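Local coordinates for protein leucine aminopeptidase 2 (Saccharomyces cerevisiae, PDB 2XQ0) that preferentially cleaves di- and tripeptides as a zinc-dependent aminopeptidase of the M1 family and also has low epoxide hydrolase activity in vitro, at residues Y25-L37 and I46-H58. Numbering follows the deposited sequence.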
ATOM      1  N   TYR A  25       7.718 -13.607  20.851  1.00 20.07           N
ATOM      2  CA  TYR A  25       8.880 -13.281  20.045  1.00 17.52           C
ATOM      3  C   TYR A  25      10.020 -12.644  20.832  1.00 25.80           C
ATOM      4  O   TYR A  25      11.181 -12.748  20.432  1.00 34.73           O
ATOM      5  CB  TYR A  25       8.479 -12.369  18.890  1.00 18.62           C
ATOM      6  CG  TYR A  25       8.081 -10.971  19.307  1.00 23.21           C
ATOM      7  CD1 TYR A  25       8.994  -9.921  19.242  1.00 21.79           C
ATOM      8  CD2 TYR A  25       6.800 -10.699  19.781  1.00 21.63           C
ATOM      9  CE1 TYR A  25       8.631  -8.628  19.605  1.00 19.63           C
ATOM     10  CE2 TYR A  25       6.433  -9.416  20.157  1.00 23.01           C
ATOM     11  CZ  TYR A  25       7.351  -8.383  20.046  1.00 24.40           C
ATOM     12  OH  TYR A  25       6.985  -7.108  20.398  1.00 23.63           O
ATOM     13  N   LYS A  26       9.714 -11.975  21.934  1.00 25.23           N
ATOM     14  CA  LYS A  26      10.787 -11.378  22.734  1.00 31.15           C
ATOM     15  C   LYS A  26      11.696 -12.459  23.336  1.00 38.56           C
ATOM     16  O   LYS A  26      12.776 -12.157  23.845  1.00 40.95           O
ATOM     17  CB  LYS A  26      10.223 -10.521  23.870  1.00 32.55           C
ATOM     18  CG  LYS A  26       9.426  -9.301  23.454  1.00 29.72           C
ATOM     19  CD  LYS A  26      10.295  -8.242  22.792  1.00 35.29           C
ATOM     20  CE  LYS A  26       9.611  -6.869  22.825  1.00 43.62           C
ATOM     21  NZ  LYS A  26      10.391  -5.824  22.086  1.00 40.23           N
ATOM     22  N   ASP A  27      11.256 -13.715  23.293  1.00 33.53           N
ATOM     23  CA  ASP A  27      11.957 -14.793  23.991  1.00 35.87           C
ATOM     24  C   ASP A  27      12.928 -15.547  23.099  1.00 41.02           C
ATOM     25  O   ASP A  27      13.639 -16.436  23.563  1.00 41.27           O
ATOM     26  CB  ASP A  27      10.958 -15.797  24.565  1.00 39.09           C
ATOM     27  CG  ASP A  27      10.138 -15.222  25.703  1.00 44.62           C
ATOM     28  OD1 ASP A  27      10.527 -14.173  26.243  1.00 42.39           O
ATOM     29  OD2 ASP A  27       9.100 -15.822  26.056  1.00 51.78           O
ATOM     30  N   PHE A  28      12.937 -15.215  21.815  1.00 37.01           N
ATOM     31  CA  PHE A  28      13.751 -15.937  20.851  1.00 34.79           C
ATOM     32  C   PHE A  28      14.354 -14.991  19.834  1.00 36.22           C
ATOM     33  O   PHE A  28      13.824 -13.909  19.589  1.00 37.70           O
ATOM     34  CB  PHE A  28      12.907 -16.971  20.099  1.00 28.73           C
ATOM     35  CG  PHE A  28      12.218 -17.954  20.989  1.00 35.82           C
ATOM     36  CD1 PHE A  28      12.844 -19.131  21.355  1.00 34.48           C
ATOM     37  CD2 PHE A  28      10.937 -17.703  21.460  1.00 35.02           C
ATOM     38  CE1 PHE A  28      12.210 -20.041  22.178  1.00 41.53           C
ATOM     39  CE2 PHE A  28      10.299 -18.607  22.291  1.00 38.00           C
ATOM     40  CZ  PHE A  28      10.932 -19.782  22.643  1.00 37.81           C
ATOM     41  N   ALA A  29      15.468 -15.408  19.242  1.00 37.56           N
ATOM     42  CA  ALA A  29      16.020 -14.723  18.089  1.00 36.04           C
ATOM     43  C   ALA A  29      15.799 -15.622  16.886  1.00 32.84           C
ATOM     44  O   ALA A  29      16.068 -16.819  16.955  1.00 35.43           O
ATOM     45  CB  ALA A  29      17.491 -14.468  18.286  1.00 37.94           C
ATOM     46  N   VAL A  30      15.298 -15.060  15.795  1.00 28.43           N
ATOM     47  CA  VAL A  30      15.112 -15.840  14.579  1.00 26.31           C
ATOM     48  C   VAL A  30      16.295 -15.588  13.664  1.00 30.90           C
ATOM     49  O   VAL A  30      16.421 -14.526  13.067  1.00 37.27           O
ATOM     50  CB  VAL A  30      13.794 -15.516  13.850  1.00 32.03           C
ATOM     51  CG1 VAL A  30      13.691 -16.335  12.568  1.00 32.22           C
ATOM     52  CG2 VAL A  30      12.612 -15.805  14.739  1.00 32.16           C
ATOM     53  N   LEU A  31      17.164 -16.587  13.570  1.00 33.52           N
ATOM     54  CA  LEU A  31      18.409 -16.470  12.823  1.00 30.77           C
ATOM     55  C   LEU A  31      18.242 -16.763  11.339  1.00 32.33           C
ATOM     56  O   LEU A  31      19.005 -16.268  10.526  1.00 31.10           O
ATOM     57  CB  LEU A  31      19.449 -17.412  13.423  1.00 26.72           C
ATOM     58  CG  LEU A  31      19.562 -17.220  14.941  1.00 34.70           C
ATOM     59  CD1 LEU A  31      20.577 -18.167  15.537  1.00 39.55           C
ATOM     60  CD2 LEU A  31      19.890 -15.759  15.256  1.00 41.76           C
ATOM     61  N   HIS A  32      17.251 -17.582  10.989  1.00 30.51           N
ATOM     62  CA  HIS A  32      16.998 -17.921   9.589  1.00 23.15           C
ATOM     63  C   HIS A  32      15.662 -18.634   9.455  1.00 27.68           C
ATOM     64  O   HIS A  32      15.253 -19.366  10.364  1.00 30.39           O
ATOM     65  CB  HIS A  32      18.110 -18.812   9.025  1.00 25.33           C
ATOM     66  CG  HIS A  32      17.971 -19.072   7.556  1.00 29.96           C
ATOM     67  ND1 HIS A  32      18.297 -18.132   6.603  1.00 30.23           N
ATOM     68  CD2 HIS A  32      17.505 -20.150   6.879  1.00 30.04           C
ATOM     69  CE1 HIS A  32      18.043 -18.618   5.401  1.00 34.34           C
ATOM     70  NE2 HIS A  32      17.561 -19.841   5.541  1.00 31.47           N
ATOM     71  N   THR A  33      14.992 -18.421   8.326  1.00 22.88           N
ATOM     72  CA  THR A  33      13.708 -19.057   8.013  1.00 24.90           C
ATOM     73  C   THR A  33      13.736 -19.692   6.630  1.00 30.67           C
ATOM     74  O   THR A  33      14.033 -19.032   5.633  1.00 25.70           O
ATOM     75  CB  THR A  33      12.551 -18.047   8.017  1.00 27.71           C
ATOM     76  OG1 THR A  33      12.518 -17.357   9.268  1.00 24.93           O
ATOM     77  CG2 THR A  33      11.211 -18.753   7.787  1.00 28.49           C
ATOM     78  N   ASP A  34      13.405 -20.969   6.555  1.00 20.86           N
ATOM     79  CA  ASP A  34      13.371 -21.627   5.256  1.00 27.47           C
ATOM     80  C   ASP A  34      11.952 -22.098   4.973  1.00 32.16           C
ATOM     81  O   ASP A  34      11.330 -22.738   5.826  1.00 29.69           O
ATOM     82  CB  ASP A  34      14.354 -22.804   5.233  1.00 36.23           C
ATOM     83  CG  ASP A  34      14.297 -23.607   3.929  1.00 51.44           C
ATOM     84  OD1 ASP A  34      14.558 -23.047   2.832  1.00 48.14           O
ATOM     85  OD2 ASP A  34      14.005 -24.820   4.009  1.00 61.30           O
ATOM     86  N   LEU A  35      11.447 -21.766   3.788  1.00 25.25           N
ATOM     87  CA  LEU A  35      10.120 -22.185   3.359  1.00 22.64           C
ATOM     88  C   LEU A  35      10.261 -23.274   2.293  1.00 29.77           C
ATOM     89  O   LEU A  35      10.938 -23.082   1.297  1.00 36.24           O
ATOM     90  CB  LEU A  35       9.328 -20.985   2.815  1.00 24.17           C
ATOM     91  CG  LEU A  35       8.938 -19.932   3.850  1.00 22.52           C
ATOM     92  CD1 LEU A  35       8.580 -18.571   3.223  1.00 23.97           C
ATOM     93  CD2 LEU A  35       7.786 -20.460   4.711  1.00 25.96           C
ATOM     94  N   ASN A  36       9.635 -24.424   2.517  1.00 24.99           N
ATOM     95  CA  ASN A  36       9.694 -25.519   1.567  1.00 28.61           C
ATOM     96  C   ASN A  36       8.261 -25.855   1.187  1.00 32.65           C
ATOM     97  O   ASN A  36       7.562 -26.559   1.914  1.00 30.77           O
ATOM     98  CB  ASN A  36      10.426 -26.715   2.191  1.00 25.19           C
ATOM     99  CG  ASN A  36      10.455 -27.923   1.281  1.00 42.77           C
ATOM    100  OD1 ASN A  36       9.975 -27.875   0.154  1.00 50.21           O
ATOM    101  ND2 ASN A  36      11.012 -29.023   1.777  1.00 52.14           N
ATOM    102  N   LEU A  37       7.817 -25.318   0.053  1.00 26.62           N
ATOM    103  CA  LEU A  37       6.395 -25.273  -0.252  1.00 25.94           C
ATOM    104  C   LEU A  37       6.036 -25.916  -1.578  1.00 27.20           C
ATOM    105  O   LEU A  37       6.860 -26.048  -2.480  1.00 29.58           O
ATOM    106  CB  LEU A  37       5.892 -23.816  -0.259  1.00 25.94           C
ATOM    107  CG  LEU A  37       6.194 -22.977   0.993  1.00 26.17           C
ATOM    108  CD1 LEU A  37       5.850 -21.508   0.732  1.00 28.37           C
ATOM    109  CD2 LEU A  37       5.456 -23.502   2.228  1.00 21.36           C
ATOM    110  N   ILE A  46      -1.486 -24.173  -0.450  1.00 22.60           N
ATOM    111  CA  ILE A  46      -0.044 -24.276  -0.380  1.00 23.02           C
ATOM    112  C   ILE A  46       0.291 -25.106   0.857  1.00 27.93           C
ATOM    113  O   ILE A  46      -0.268 -24.894   1.932  1.00 30.27           O
ATOM    114  CB  ILE A  46       0.597 -22.885  -0.353  1.00 24.54           C
ATOM    115  CG1 ILE A  46       0.421 -22.223  -1.729  1.00 23.35           C
ATOM    116  CG2 ILE A  46       2.079 -22.984  -0.034  1.00 28.74           C
ATOM    117  CD1 ILE A  46       1.011 -20.839  -1.822  1.00 31.35           C
ATOM    118  N   SER A  47       1.176 -26.082   0.695  1.00 23.63           N
ATOM    119  CA  SER A  47       1.463 -27.012   1.775  1.00 29.28           C
ATOM    120  C   SER A  47       2.963 -27.190   1.815  1.00 33.35           C
ATOM    121  O   SER A  47       3.659 -26.815   0.884  1.00 29.62           O
ATOM    122  CB  SER A  47       0.778 -28.370   1.529  1.00 25.98           C
ATOM    123  OG  SER A  47       1.206 -28.930   0.286  1.00 28.87           O
ATOM    124  N   GLY A  48       3.467 -27.769   2.889  1.00 30.67           N
ATOM    125  CA  GLY A  48       4.884 -28.039   2.978  1.00 29.63           C
ATOM    126  C   GLY A  48       5.316 -27.776   4.387  1.00 34.06           C
ATOM    127  O   GLY A  48       4.594 -28.086   5.339  1.00 32.86           O
ATOM    128  N   SER A  49       6.491 -27.192   4.541  1.00 29.95           N
ATOM    129  CA  SER A  49       6.989 -26.993   5.879  1.00 28.86           C
ATOM    130  C   SER A  49       7.824 -25.729   5.967  1.00 28.61           C
ATOM    131  O   SER A  49       8.381 -25.274   4.977  1.00 30.71           O
ATOM    132  CB  SER A  49       7.804 -28.204   6.314  1.00 31.95           C
ATOM    133  OG  SER A  49       9.082 -28.184   5.712  1.00 35.97           O
ATOM    134  N   VAL A  50       7.880 -25.157   7.163  1.00 26.16           N
ATOM    135  CA  VAL A  50       8.740 -24.029   7.438  1.00 23.26           C
ATOM    136  C   VAL A  50       9.749 -24.457   8.479  1.00 30.47           C
ATOM    137  O   VAL A  50       9.413 -25.146   9.454  1.00 27.15           O
ATOM    138  CB  VAL A  50       7.967 -22.765   7.911  1.00 27.68           C
ATOM    139  CG1 VAL A  50       7.042 -23.062   9.101  1.00 28.43           C
ATOM    140  CG2 VAL A  50       8.949 -21.638   8.271  1.00 20.26           C
ATOM    141  N   THR A  51      11.001 -24.088   8.254  1.00 26.78           N
ATOM    142  CA  THR A  51      12.053 -24.414   9.207  1.00 29.39           C
ATOM    143  C   THR A  51      12.688 -23.121   9.707  1.00 28.15           C
ATOM    144  O   THR A  51      13.124 -22.297   8.914  1.00 29.27           O
ATOM    145  CB  THR A  51      13.147 -25.294   8.561  1.00 34.14           C
ATOM    146  OG1 THR A  51      12.549 -26.438   7.947  1.00 37.01           O
ATOM    147  CG2 THR A  51      14.153 -25.749   9.603  1.00 28.64           C
ATOM    148  N   PHE A  52      12.716 -22.950  11.020  1.00 21.36           N
ATOM    149  CA  PHE A  52      13.365 -21.813  11.661  1.00 24.41           C
ATOM    150  C   PHE A  52      14.625 -22.276  12.378  1.00 28.80           C
ATOM    151  O   PHE A  52      14.618 -23.303  13.083  1.00 32.27           O
ATOM    152  CB  PHE A  52      12.458 -21.197  12.723  1.00 29.33           C
ATOM    153  CG  PHE A  52      11.149 -20.685  12.192  1.00 33.22           C
ATOM    154  CD1 PHE A  52      11.078 -19.462  11.548  1.00 27.98           C
ATOM    155  CD2 PHE A  52       9.983 -21.412  12.369  1.00 29.89           C
ATOM    156  CE1 PHE A  52       9.873 -18.981  11.087  1.00 25.78           C
ATOM    157  CE2 PHE A  52       8.779 -20.942  11.897  1.00 26.20           C
ATOM    158  CZ  PHE A  52       8.725 -19.725  11.253  1.00 34.90           C
ATOM    159  N   GLN A  53      15.694 -21.509  12.235  1.00 26.03           N
ATOM    160  CA  GLN A  53      16.841 -21.649  13.113  1.00 31.31           C
ATOM    161  C   GLN A  53      16.609 -20.596  14.188  1.00 37.83           C
ATOM    162  O   GLN A  53      16.512 -19.403  13.885  1.00 37.09           O
ATOM    163  CB  GLN A  53      18.150 -21.366  12.377  1.00 34.07           C
ATOM    164  CG  GLN A  53      18.351 -22.143  11.096  1.00 49.49           C
ATOM    165  CD  GLN A  53      18.485 -23.617  11.342  1.00 60.54           C
ATOM    166  OE1 GLN A  53      18.957 -24.042  12.401  1.00 62.70           O
ATOM    167  NE2 GLN A  53      18.070 -24.419  10.365  1.00 60.75           N
ATOM    168  N   LEU A  54      16.491 -21.036  15.435  1.00 35.71           N
ATOM    169  CA  LEU A  54      16.149 -20.130  16.530  1.00 34.25           C
ATOM    170  C   LEU A  54      17.191 -20.121  17.635  1.00 34.96           C
ATOM    171  O   LEU A  54      17.982 -21.060  17.768  1.00 41.19           O
ATOM    172  CB  LEU A  54      14.794 -20.505  17.132  1.00 27.26           C
ATOM    173  CG  LEU A  54      13.570 -20.523  16.224  1.00 30.53           C
ATOM    174  CD1 LEU A  54      12.328 -20.886  17.041  1.00 32.78           C
ATOM    175  CD2 LEU A  54      13.401 -19.175  15.536  1.00 30.68           C
ATOM    176  N   LYS A  55      17.177 -19.056  18.434  1.00 33.16           N
ATOM    177  CA  LYS A  55      18.006 -18.990  19.629  1.00 36.98           C
ATOM    178  C   LYS A  55      17.188 -18.489  20.812  1.00 39.56           C
ATOM    179  O   LYS A  55      16.591 -17.410  20.757  1.00 35.54           O
ATOM    180  CB  LYS A  55      19.230 -18.101  19.407  1.00 42.78           C
ATOM    181  CG  LYS A  55      20.173 -18.008  20.607  1.00 47.00           C
ATOM    182  CD  LYS A  55      21.508 -17.366  20.225  1.00 56.89           C
ATOM    183  CE  LYS A  55      21.317 -15.971  19.624  1.00 68.19           C
ATOM    184  NZ  LYS A  55      22.587 -15.381  19.095  1.00 73.47           N
ATOM    185  N   LYS A  56      17.152 -19.286  21.877  1.00 34.65           N
ATOM    186  CA  LYS A  56      16.498 -18.889  23.115  1.00 41.52           C
ATOM    187  C   LYS A  56      17.227 -17.683  23.694  1.00 50.69           C
ATOM    188  O   LYS A  56      18.454 -17.685  23.802  1.00 53.25           O
ATOM    189  CB  LYS A  56      16.529 -20.025  24.143  1.00 44.94           C
ATOM    190  CG  LYS A  56      15.962 -21.352  23.665  1.00 45.05           C
ATOM    191  CD  LYS A  56      15.981 -22.393  24.784  1.00 44.29           C
ATOM    192  CE  LYS A  56      15.681 -23.792  24.264  1.00 43.47           C
ATOM    193  NZ  LYS A  56      15.463 -24.753  25.382  1.00 46.19           N
ATOM    194  N   LEU A  57      16.470 -16.656  24.059  1.00 45.72           N
ATOM    195  CA  LEU A  57      17.035 -15.492  24.718  1.00 39.62           C
ATOM    196  C   LEU A  57      16.813 -15.615  26.231  1.00 58.94           C
ATOM    197  O   LEU A  57      15.827 -16.208  26.682  1.00 56.04           O
ATOM    198  CB  LEU A  57      16.414 -14.207  24.165  1.00 41.81           C
ATOM    199  CG  LEU A  57      16.465 -13.988  22.639  1.00 37.20           C
ATOM    200  CD1 LEU A  57      15.804 -12.675  22.267  1.00 41.31           C
ATOM    201  CD2 LEU A  57      17.891 -14.021  22.117  1.00 41.41           C
ATOM    202  N   HIS A  58      17.744 -15.088  27.018  1.00 73.30           N
ATOM    203  CA  HIS A  58      17.614 -15.138  28.472  1.00 84.59           C
ATOM    204  C   HIS A  58      17.825 -13.753  29.073  1.00 86.11           C
ATOM    205  O   HIS A  58      17.125 -13.355  30.002  1.00 90.50           O
ATOM    206  CB  HIS A  58      18.601 -16.141  29.087  1.00 93.71           C
ATOM    207  CG  HIS A  58      18.308 -17.574  28.757  1.00 99.55           C
ATOM    208  ND1 HIS A  58      19.089 -18.312  27.892  1.00100.22           N
ATOM    209  CD2 HIS A  58      17.329 -18.407  29.183  1.00103.66           C
ATOM    210  CE1 HIS A  58      18.600 -19.537  27.798  1.00100.22           C
ATOM    211  NE2 HIS A  58      17.532 -19.620  28.569  1.00102.04           N
TER
HETATM  212  O   HOH W   1      11.324 -25.940   5.603  1.00 30.23           O
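Leu-57 closes the open end of the antiparallel hairpin formed by 25-37 and 46-58. Its N donates an almost straight hydrogen bond to Asp-27 O (2.9 Å, 171° at the hydrogen), reaching that oxygen from above the carbonyl plane. With CG anti to its own carbonyl carbon (chi1 -54°), the side chain folds back over the backbone from Lys-26 to Phe-28, where the 3-10 turn runs into the strand: CD1 meets Lys-26 O at 3.5 Å and CD2 touches Ala-29 CB at 3.9 Å. Shortening this side chain to an alanine removes CG and both methyls, and would probably open a gap beside Ala-29 CB and uncover the carbonyl of Lys-26. Phe-28 points to the face opposite Ala-29, its CE1 4.2 Å from Lys-56 CG.

Farther along, Gln-53 faces both Leu-31 and His-32, a classic beta bulge that shifts the register by one. Gln-53 O accepts from Leu-31 N (2.9 Å) and weakly from His-32 N, while Gln-53 N returns a bond to His-32 O. Gln-53 CG lies 3.9 Å from His-32 CB, and the bend at chi2 then turns the amide away, its OE1 hydrogen-bonded to Thr-113 OG1. On both sides of the bulge one face is lined by Val-30 with Leu-54, then Thr-33 with Phe-52 and Leu-35 with Val-50; there Thr-33 OG1, also hydrogen-bonded to Ser-165 OG, sits at the edge of the Phe-52 ring, 3.4 Å from CD1.

In the large sheet of the M1 N-terminal domain, strand 111-120 flanks 46-58 and strand 165-172 runs parallel beside 28-37, while Leu-67 and Leu-69 of strand 66-69 pack on Phe-28, Phe-52 and Leu-54.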